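Local structure of alcohol dehydrogenase (Escherichia coli, 5VM2) at residues G64-G69 / I338-I343; G92-H97 / E133-K138; D141-M146 / E302-G307. The protein is of unknown substrate specificity but probably oxidises or reduces an alcohol with NAD(H) or NADP(H), as a zinc-containing member of the alcohol dehydrogenase family. All coordinates share one frame; numbering follows the deposited sequence.

How the interactions relate
Interaction 1 is the buried one: a single salt bridge, E66 to K340, joins segments 64-69 and 338-343 beside the magnesium ion. Interactions 2 and 3 lie farther out, each about 17 Å from the centre of the chain to the centre of the contact, and both are partly buried. Interaction 2 shares a sheet with interaction 1 yet is apolar, an aromatic ring set against the proline before a zinc cysteine. Interaction 3 combines a pair of hydrogen bonds near the surface with a buried methionine, and its helix 145-163 reaches interaction 1 directly, A68 CB lying 3.3 Å from T145 O. Interactions 2 and 3 follow one another in sequence without further touch.

Interaction 1: G64-G69 / I338-I343; sequences GHECAG and IIKGVI. With MG (magnesium ion), chain C.
E66 and K340 approach each other from opposite directions, and a salt bridge between their ends is the whole of the direct contact. K340 NZ donates to E66 OE2 at 2.7 Å, approaching on the syn side of the carboxylate and lying 18° out of its plane. The other oxygen is given to the metal: E66 OE1 binds the magnesium ion at 2.3 Å, although K340 NZ also lies 3.2 Å from E66 OE1. Held by both partners, the carboxylate is limited in its rotation. The glutamate starts from a partly eclipsed first torsion (chi1 -25°) and runs extended beyond CG, carrying the carboxylate out to the metal and the lysine. K340 leaves its backbone with CG anti to the N, then bends at chi2 (59°), and the rest of the chain is stretched out toward the glutamate.

H65 supplies a second magnesium ligand, with NE2 at 2.4 Å from the ion, and a water is a further ligand, its oxygen 1.9 Å from the magnesium and in the plane of the imidazole at its edge. E66 CG lies over one face of that ring, 3.3 Å above the plane and displaced toward the rim, so the two neighbouring ligands pack on each other as they converge on the ion. E152 is the remaining protein ligand. The site resembles the catalytic metal site of zinc-dependent alcohol dehydrogenases, here modelled with magnesium.

K340 NZ has further hydrogen bonds to I38 O and to the oxidised cysteine at position 39, so the ammonium group ties the metal site to the residues just past strand 28-37. That strand pairs antiparallel with both 67-74 and 340-344, while helix 145-163 packs against E66 through T149 and P153 and against K340 through L150.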
loop_
_atom_site.group_PDB
_atom_site.type_symbol
_atom_site.label_atom_id
_atom_site.label_comp_id
_atom_site.label_asym_id
_atom_site.label_seq_id
_atom_site.Cartn_x
_atom_site.Cartn_y
_atom_site.Cartn_z
ATOM N N GLY A 64 -2.581 8.329 8.655
ATOM C CA GLY A 64 -1.569 7.296 8.683
ATOM C C GLY A 64 -2.140 5.913 8.905
ATOM O O GLY A 64 -2.979 5.711 9.789
ATOM N N HIS A 65 -1.690 4.947 8.104
ATOM C CA HIS A 65 -2.122 3.563 8.277
ATOM C C HIS A 65 -1.004 2.539 8.149
ATOM O O HIS A 65 -1.157 1.431 8.674
ATOM C CB HIS A 65 -3.240 3.219 7.283
ATOM C CG HIS A 65 -2.814 3.227 5.846
ATOM N ND1 HIS A 65 -2.864 4.360 5.061
ATOM C CD2 HIS A 65 -2.354 2.236 5.046
ATOM C CE1 HIS A 65 -2.444 4.068 3.843
ATOM N NE2 HIS A 65 -2.128 2.785 3.807
ATOM N N GLU A 66 0.105 2.852 7.484
ATOM C CA GLU A 66 1.265 1.971 7.430
ATOM C C GLU A 66 2.180 2.311 8.600
ATOM O O GLU A 66 2.684 3.434 8.680
ATOM C CB GLU A 66 2.006 2.136 6.101
ATOM C CG GLU A 66 1.136 2.636 4.955
ATOM C CD GLU A 66 1.924 2.905 3.677
ATOM O OE1 GLU A 66 1.387 2.657 2.579
ATOM O OE2 GLU A 66 3.080 3.373 3.762
ATOM N N CYS A 67 2.392 1.360 9.509
ATOM C CA CYS A 67 3.233 1.659 10.661
ATOM C C CYS A 67 3.755 0.375 11.294
ATOM O O CYS A 67 3.307 -0.733 10.987
ATOM C CB CYS A 67 2.483 2.506 11.695
ATOM S SG CYS A 67 1.083 1.677 12.448
ATOM N N ALA A 68 4.728 0.555 12.185
ATOM C CA ALA A 68 5.357 -0.528 12.924
ATOM C C ALA A 68 6.002 0.068 14.166
ATOM O O ALA A 68 6.188 1.284 14.266
ATOM C CB ALA A 68 6.393 -1.271 12.075
ATOM N N GLY A 69 6.337 -0.798 15.115
ATOM C CA GLY A 69 6.925 -0.332 16.353
ATOM C C GLY A 69 7.221 -1.447 17.330
ATOM O O GLY A 69 7.408 -2.597 16.926
ATOM N N ILE A 338 9.718 11.594 -5.165
ATOM C CA ILE A 338 9.489 10.709 -4.030
ATOM C C ILE A 338 9.008 9.361 -4.548
ATOM O O ILE A 338 7.966 9.274 -5.208
ATOM C CB ILE A 338 8.480 11.302 -3.035
ATOM C CG1 ILE A 338 8.984 12.644 -2.500
ATOM C CG2 ILE A 338 8.237 10.328 -1.893
ATOM C CD1 ILE A 338 8.021 13.325 -1.553
ATOM N N ILE A 339 9.774 8.312 -4.256
ATOM C CA ILE A 339 9.274 6.955 -4.432
ATOM C C ILE A 339 8.451 6.540 -3.222
ATOM O O ILE A 339 7.284 6.147 -3.346
ATOM C CB ILE A 339 10.443 5.986 -4.683
ATOM C CG1 ILE A 339 11.264 6.441 -5.888
ATOM C CG2 ILE A 339 9.927 4.572 -4.887
ATOM C CD1 ILE A 339 10.513 6.362 -7.192
ATOM N N LYS A 340 9.035 6.653 -2.033
ATOM C CA LYS A 340 8.322 6.375 -0.792
ATOM C C LYS A 340 8.909 7.243 0.309
ATOM O O LYS A 340 10.118 7.201 0.557
ATOM C CB LYS A 340 8.418 4.895 -0.413
ATOM C CG LYS A 340 7.541 4.505 0.772
ATOM C CD LYS A 340 6.075 4.793 0.498
ATOM C CE LYS A 340 5.178 3.983 1.416
ATOM N NZ LYS A 340 3.768 4.462 1.386
ATOM N N GLY A 341 8.061 8.028 0.955
ATOM C CA GLY A 341 8.449 8.780 2.129
ATOM C C GLY A 341 7.897 8.115 3.376
ATOM O O GLY A 341 6.835 7.497 3.348
ATOM N N VAL A 342 8.647 8.228 4.471
ATOM C CA VAL A 342 8.203 7.737 5.768
ATOM C C VAL A 342 8.445 8.826 6.800
ATOM O O VAL A 342 9.241 9.746 6.596
ATOM C CB VAL A 342 8.910 6.429 6.194
ATOM C CG1 VAL A 342 8.772 5.362 5.112
ATOM C CG2 VAL A 342 10.369 6.689 6.514
ATOM N N ILE A 343 7.734 8.714 7.916
ATOM C CA ILE A 343 7.856 9.645 9.027
ATOM C C ILE A 343 8.392 8.873 10.222
ATOM O O ILE A 343 7.816 7.851 10.620
ATOM C CB ILE A 343 6.517 10.324 9.355
ATOM C CG1 ILE A 343 6.069 11.194 8.179
ATOM C CG2 ILE A 343 6.648 11.163 10.612
ATOM C CD1 ILE A 343 4.617 11.580 8.213
HETATM MG MG MG C . -0.644 1.696 2.341
HETATM O O HOH W 1 -0.988 1.454 0.479
#

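Interaction 2: G92-H97 / E133-K138; sequences GVPCGH and ESFTYK. With ZN (zinc ion), chain D.
The backbones of G92-H97 and E133-K138 come nearest at V93 and F135, whose CA atoms are 6.9 Å apart, and no hydrogen bond joins the two segments. The contact lies in the GroES-like domain of the alcohol dehydrogenase fold, where the Cys4 zinc lobe leaves the body of the domain. F135 carries it. With CG anti to the carbonyl carbon (chi1 -71°), its ring reaches across to the edge of the lobe and meets P94 coming from the opposite direction. The closest approach is P94 CD to F135 CZ, 3.3 Å, a tight contact in which P94 CD comes in obliquely, neither over the face nor at the edge; P94 CG follows at 3.8 Å from the same CZ. On one face of the ring sits the carbonyl of G92, with its O 3.9 Å from F135 CD2, while V93 CG1 makes a looser apolar contact.

Beyond these contacts V93 also packs on H131 and P132 of strand 128-132, and P94 on Y106 within the lobe. P94 touches F135 and directly precedes the zinc ligand C95, which shares the ion with C98, C101 and C109. C95 SG binds the metal at 2.4 Å and sits over the centre of the H97 imidazole, 3.5 Å above its plane, while H97 N donates to the same sulfur at 3.4 Å with an N-H...S angle of 167°.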
loop_
_atom_site.group_PDB
_atom_site.type_symbol
_atom_site.label_atom_id
_atom_site.label_comp_id
_atom_site.label_asym_id
_atom_site.label_seq_id
_atom_site.Cartn_x
_atom_site.Cartn_y
_atom_site.Cartn_z
ATOM N N GLY A 92 -6.342 -3.019 8.663
ATOM C CA GLY A 92 -7.756 -3.272 8.464
ATOM C C GLY A 92 -8.261 -4.433 9.291
ATOM O O GLY A 92 -7.904 -5.586 9.032
ATOM N N VAL A 93 -9.090 -4.147 10.292
ATOM C CA VAL A 93 -9.617 -5.162 11.198
ATOM C C VAL A 93 -11.052 -5.462 10.774
ATOM O O VAL A 93 -11.939 -4.621 10.997
ATOM C CB VAL A 93 -9.559 -4.700 12.658
ATOM C CG1 VAL A 93 -10.142 -5.771 13.575
ATOM C CG2 VAL A 93 -8.127 -4.338 13.052
ATOM N N PRO A 94 -11.333 -6.626 10.197
ATOM C CA PRO A 94 -12.670 -6.907 9.676
ATOM C C PRO A 94 -13.593 -7.396 10.784
ATOM O O PRO A 94 -13.174 -7.646 11.915
ATOM C CB PRO A 94 -12.399 -8.010 8.654
ATOM C CG PRO A 94 -11.305 -8.804 9.311
ATOM C CD PRO A 94 -10.452 -7.798 10.078
ATOM N N CYS A 95 -14.872 -7.554 10.429
ATOM C CA CYS A 95 -15.866 -7.896 11.439
ATOM C C CYS A 95 -15.763 -9.353 11.877
ATOM O O CYS A 95 -16.090 -9.668 13.025
ATOM C CB CYS A 95 -17.279 -7.569 10.935
ATOM S SG CYS A 95 -18.155 -8.830 9.947
ATOM N N GLY A 96 -15.295 -10.246 11.000
ATOM C CA GLY A 96 -15.094 -11.637 11.348
ATOM C C GLY A 96 -16.317 -12.534 11.265
ATOM O O GLY A 96 -16.184 -13.750 11.462
ATOM N N HIS A 97 -17.504 -11.993 10.977
ATOM C CA HIS A 97 -18.714 -12.805 10.972
ATOM C C HIS A 97 -19.603 -12.629 9.746
ATOM O O HIS A 97 -20.584 -13.371 9.618
ATOM C CB HIS A 97 -19.556 -12.524 12.229
ATOM C CG HIS A 97 -20.003 -11.100 12.355
ATOM N ND1 HIS A 97 -21.039 -10.574 11.611
ATOM C CD2 HIS A 97 -19.555 -10.092 13.142
ATOM C CE1 HIS A 97 -21.208 -9.305 11.932
ATOM N NE2 HIS A 97 -20.321 -8.987 12.859
ATOM N N GLU A 133 -4.344 -8.099 18.716
ATOM C CA GLU A 133 -3.259 -9.053 18.529
ATOM C C GLU A 133 -3.427 -9.859 17.247
ATOM O O GLU A 133 -2.433 -10.255 16.625
ATOM C CB GLU A 133 -3.182 -9.973 19.753
ATOM C CG GLU A 133 -2.800 -11.416 19.473
ATOM C CD GLU A 133 -3.214 -12.352 20.597
ATOM O OE1 GLU A 133 -4.284 -12.125 21.200
ATOM O OE2 GLU A 133 -2.467 -13.310 20.885
ATOM N N SER A 134 -4.672 -10.079 16.814
ATOM C CA SER A 134 -4.916 -10.908 15.638
ATOM C C SER A 134 -4.438 -10.257 14.346
ATOM O O SER A 134 -4.225 -10.967 13.358
ATOM C CB SER A 134 -6.407 -11.249 15.534
ATOM O OG SER A 134 -7.216 -10.090 15.642
ATOM N N PHE A 135 -4.260 -8.935 14.318
ATOM C CA PHE A 135 -3.764 -8.262 13.123
ATOM C C PHE A 135 -2.475 -7.503 13.416
ATOM O O PHE A 135 -2.195 -6.451 12.832
ATOM C CB PHE A 135 -4.853 -7.376 12.529
ATOM C CG PHE A 135 -5.955 -8.182 11.906
ATOM C CD1 PHE A 135 -6.995 -8.667 12.685
ATOM C CD2 PHE A 135 -5.896 -8.538 10.567
ATOM C CE1 PHE A 135 -7.994 -9.449 12.127
ATOM C CE2 PHE A 135 -6.889 -9.321 9.996
ATOM C CZ PHE A 135 -7.938 -9.783 10.782
ATOM N N THR A 136 -1.684 -8.069 14.319
ATOM C CA THR A 136 -0.333 -7.615 14.588
ATOM C C THR A 136 0.611 -8.771 14.289
ATOM O O THR A 136 0.261 -9.938 14.496
ATOM C CB THR A 136 -0.205 -7.166 16.050
ATOM O OG1 THR A 136 -1.095 -6.068 16.283
ATOM C CG2 THR A 136 1.223 -6.749 16.385
ATOM N N TYR A 137 1.811 -8.423 13.825
ATOM C CA TYR A 137 2.750 -9.430 13.345
ATOM C C TYR A 137 4.152 -9.096 13.825
ATOM O O TYR A 137 4.622 -7.970 13.646
ATOM C CB TYR A 137 2.726 -9.525 11.811
ATOM C CG TYR A 137 1.348 -9.796 11.246
ATOM C CD1 TYR A 137 0.439 -8.759 11.054
ATOM C CD2 TYR A 137 0.945 -11.087 10.925
ATOM C CE1 TYR A 137 -0.826 -8.999 10.555
ATOM C CE2 TYR A 137 -0.322 -11.336 10.418
ATOM C CZ TYR A 137 -1.201 -10.287 10.237
ATOM O OH TYR A 137 -2.462 -10.520 9.736
ATOM N N LYS A 138 4.818 -10.076 14.426
ATOM C CA LYS A 138 6.172 -9.848 14.898
ATOM C C LYS A 138 7.129 -9.765 13.715
ATOM O O LYS A 138 7.025 -10.530 12.752
ATOM C CB LYS A 138 6.594 -10.969 15.842
ATOM C CG LYS A 138 8.084 -11.196 15.913
ATOM C CD LYS A 138 8.699 -10.203 16.875
ATOM C CE LYS A 138 9.950 -10.729 17.543
ATOM N NZ LYS A 138 10.416 -9.718 18.497
HETATM ZN ZN ZN D . -16.995 -8.959 7.880
#

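Interaction 3: D141-M146 / E302-G307; sequences DNMDTM and EAISSG
N142 and S305 are joined by two hydrogen bonds that use both ends of the asparagine amide. S305 OG donates to N142 OD1 at 2.8 Å, meeting the carbonyl at a C=O...donor angle of 120°. In return N142 ND2 donates to the backbone oxygen S305 O at 2.9 Å, with an N-H...O angle of 161° and the acceptor close to the amide plane. The pair settles which end of the amide is oxygen and which nitrogen, and holds the group against rotation. S305 OG stands anti to its own backbone nitrogen, a setting that turns the hydroxyl toward the asparagine.

Next to this polar pair comes M143. Its chain is extended through SD and turns only at the last torsion (chi3 -52°), which lays the methyl group against the C-terminal part of helix 297-305. M143 CE is 3.3 Å from S305 N and 3.5 Å from S305 CB, and also touches I304 CG2 at 3.8 Å. I304 in turn packs on E147, V151 and A154 of helix 145-163, whose N-cap is D144.

A side-chain amide therefore engages a backbone carbonyl, and beside it the methionine methyl packs on S305 and I304: the contact joins the loop leading into helix 145-163 to the C-terminal part of helix 297-305, the hydrogen bonds fixing the amide's orientation and the methyl adding nonpolar contact.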
loop_
_atom_site.group_PDB
_atom_site.type_symbol
_atom_site.label_atom_id
_atom_site.label_comp_id
_atom_site.label_asym_id
_atom_site.label_seq_id
_atom_site.Cartn_x
_atom_site.Cartn_y
_atom_site.Cartn_z
ATOM N N ASP A 141 14.054 -10.809 13.249
ATOM C CA ASP A 141 15.147 -10.051 13.848
ATOM C C ASP A 141 15.898 -9.220 12.812
ATOM O O ASP A 141 16.395 -8.135 13.134
ATOM C CB ASP A 141 16.102 -10.998 14.571
ATOM C CG ASP A 141 15.504 -11.561 15.849
ATOM O OD1 ASP A 141 14.382 -11.145 16.220
ATOM O OD2 ASP A 141 16.151 -12.418 16.481
ATOM N N ASN A 142 15.978 -9.694 11.571
ATOM C CA ASN A 142 16.714 -8.998 10.522
ATOM C C ASN A 142 15.859 -7.981 9.771
ATOM O O ASN A 142 16.271 -7.513 8.704
ATOM C CB ASN A 142 17.319 -10.010 9.541
ATOM C CG ASN A 142 16.306 -10.549 8.536
ATOM O OD1 ASN A 142 15.100 -10.581 8.791
ATOM N ND2 ASN A 142 16.803 -10.976 7.382
ATOM N N MET A 143 14.689 -7.632 10.301
ATOM C CA MET A 143 13.782 -6.676 9.678
ATOM C C MET A 143 13.489 -5.559 10.670
ATOM O O MET A 143 12.894 -5.805 11.725
ATOM C CB MET A 143 12.486 -7.359 9.237
ATOM C CG MET A 143 11.541 -6.447 8.489
ATOM S SD MET A 143 10.046 -7.289 7.929
ATOM C CE MET A 143 10.752 -8.676 7.072
ATOM N N ASP A 144 13.903 -4.337 10.336
ATOM C CA ASP A 144 13.718 -3.230 11.261
ATOM C C ASP A 144 12.299 -2.679 11.139
ATOM O O ASP A 144 11.506 -3.095 10.287
ATOM C CB ASP A 144 14.775 -2.146 11.030
ATOM C CG ASP A 144 14.780 -1.612 9.609
ATOM O OD1 ASP A 144 13.727 -1.126 9.143
ATOM O OD2 ASP A 144 15.849 -1.658 8.964
ATOM N N THR A 145 11.970 -1.721 12.006
ATOM C CA THR A 145 10.599 -1.232 12.054
ATOM C C THR A 145 10.248 -0.353 10.860
ATOM O O THR A 145 9.060 -0.197 10.557
ATOM C CB THR A 145 10.353 -0.478 13.362
ATOM O OG1 THR A 145 11.416 0.454 13.584
ATOM C CG2 THR A 145 10.287 -1.456 14.526
ATOM N N MET A 146 11.240 0.221 10.174
ATOM C CA MET A 146 10.928 0.921 8.932
ATOM C C MET A 146 10.543 -0.060 7.832
ATOM O O MET A 146 9.621 0.208 7.055
ATOM C CB MET A 146 12.100 1.784 8.475
ATOM C CG MET A 146 11.733 2.651 7.285
ATOM S SD MET A 146 13.115 3.554 6.591
ATOM C CE MET A 146 14.046 2.218 5.839
ATOM N N GLU A 302 7.767 -12.661 5.060
ATOM C CA GLU A 302 8.715 -13.679 4.602
ATOM C C GLU A 302 9.549 -13.167 3.434
ATOM O O GLU A 302 10.778 -13.279 3.428
ATOM C CB GLU A 302 7.977 -14.945 4.156
ATOM C CG GLU A 302 7.431 -15.864 5.219
ATOM C CD GLU A 302 6.660 -17.024 4.595
ATOM O OE1 GLU A 302 7.147 -17.590 3.592
ATOM O OE2 GLU A 302 5.560 -17.358 5.084
ATOM N N ALA A 303 8.875 -12.620 2.417
ATOM C CA ALA A 303 9.561 -12.213 1.197
ATOM C C ALA A 303 10.563 -11.100 1.470
ATOM O O ALA A 303 11.677 -11.113 0.933
ATOM C CB ALA A 303 8.539 -11.780 0.148
ATOM N N ILE A 304 10.191 -10.135 2.313
ATOM C CA ILE A 304 11.105 -9.044 2.627
ATOM C C ILE A 304 12.266 -9.549 3.482
ATOM O O ILE A 304 13.435 -9.230 3.226
ATOM C CB ILE A 304 10.342 -7.895 3.310
ATOM C CG1 ILE A 304 9.344 -7.277 2.324
ATOM C CG2 ILE A 304 11.321 -6.847 3.832
ATOM C CD1 ILE A 304 8.223 -6.496 2.978
ATOM N N SER A 305 11.965 -10.367 4.493
ATOM C CA SER A 305 13.016 -10.861 5.383
ATOM C C SER A 305 14.074 -11.650 4.622
ATOM O O SER A 305 15.265 -11.577 4.948
ATOM C CB SER A 305 12.414 -11.729 6.484
ATOM O OG SER A 305 13.439 -12.224 7.321
ATOM N N SER A 306 13.656 -12.419 3.616
ATOM C CA SER A 306 14.585 -13.232 2.841
ATOM C C SER A 306 15.529 -12.394 1.988
ATOM O O SER A 306 16.538 -12.918 1.508
ATOM C CB SER A 306 13.807 -14.193 1.941
ATOM O OG SER A 306 13.189 -13.488 0.869
ATOM N N GLY A 307 15.228 -11.110 1.790
ATOM C CA GLY A 307 15.978 -10.279 0.875
ATOM C C GLY A 307 15.472 -10.297 -0.551
ATOM O O GLY A 307 15.905 -9.464 -1.360
#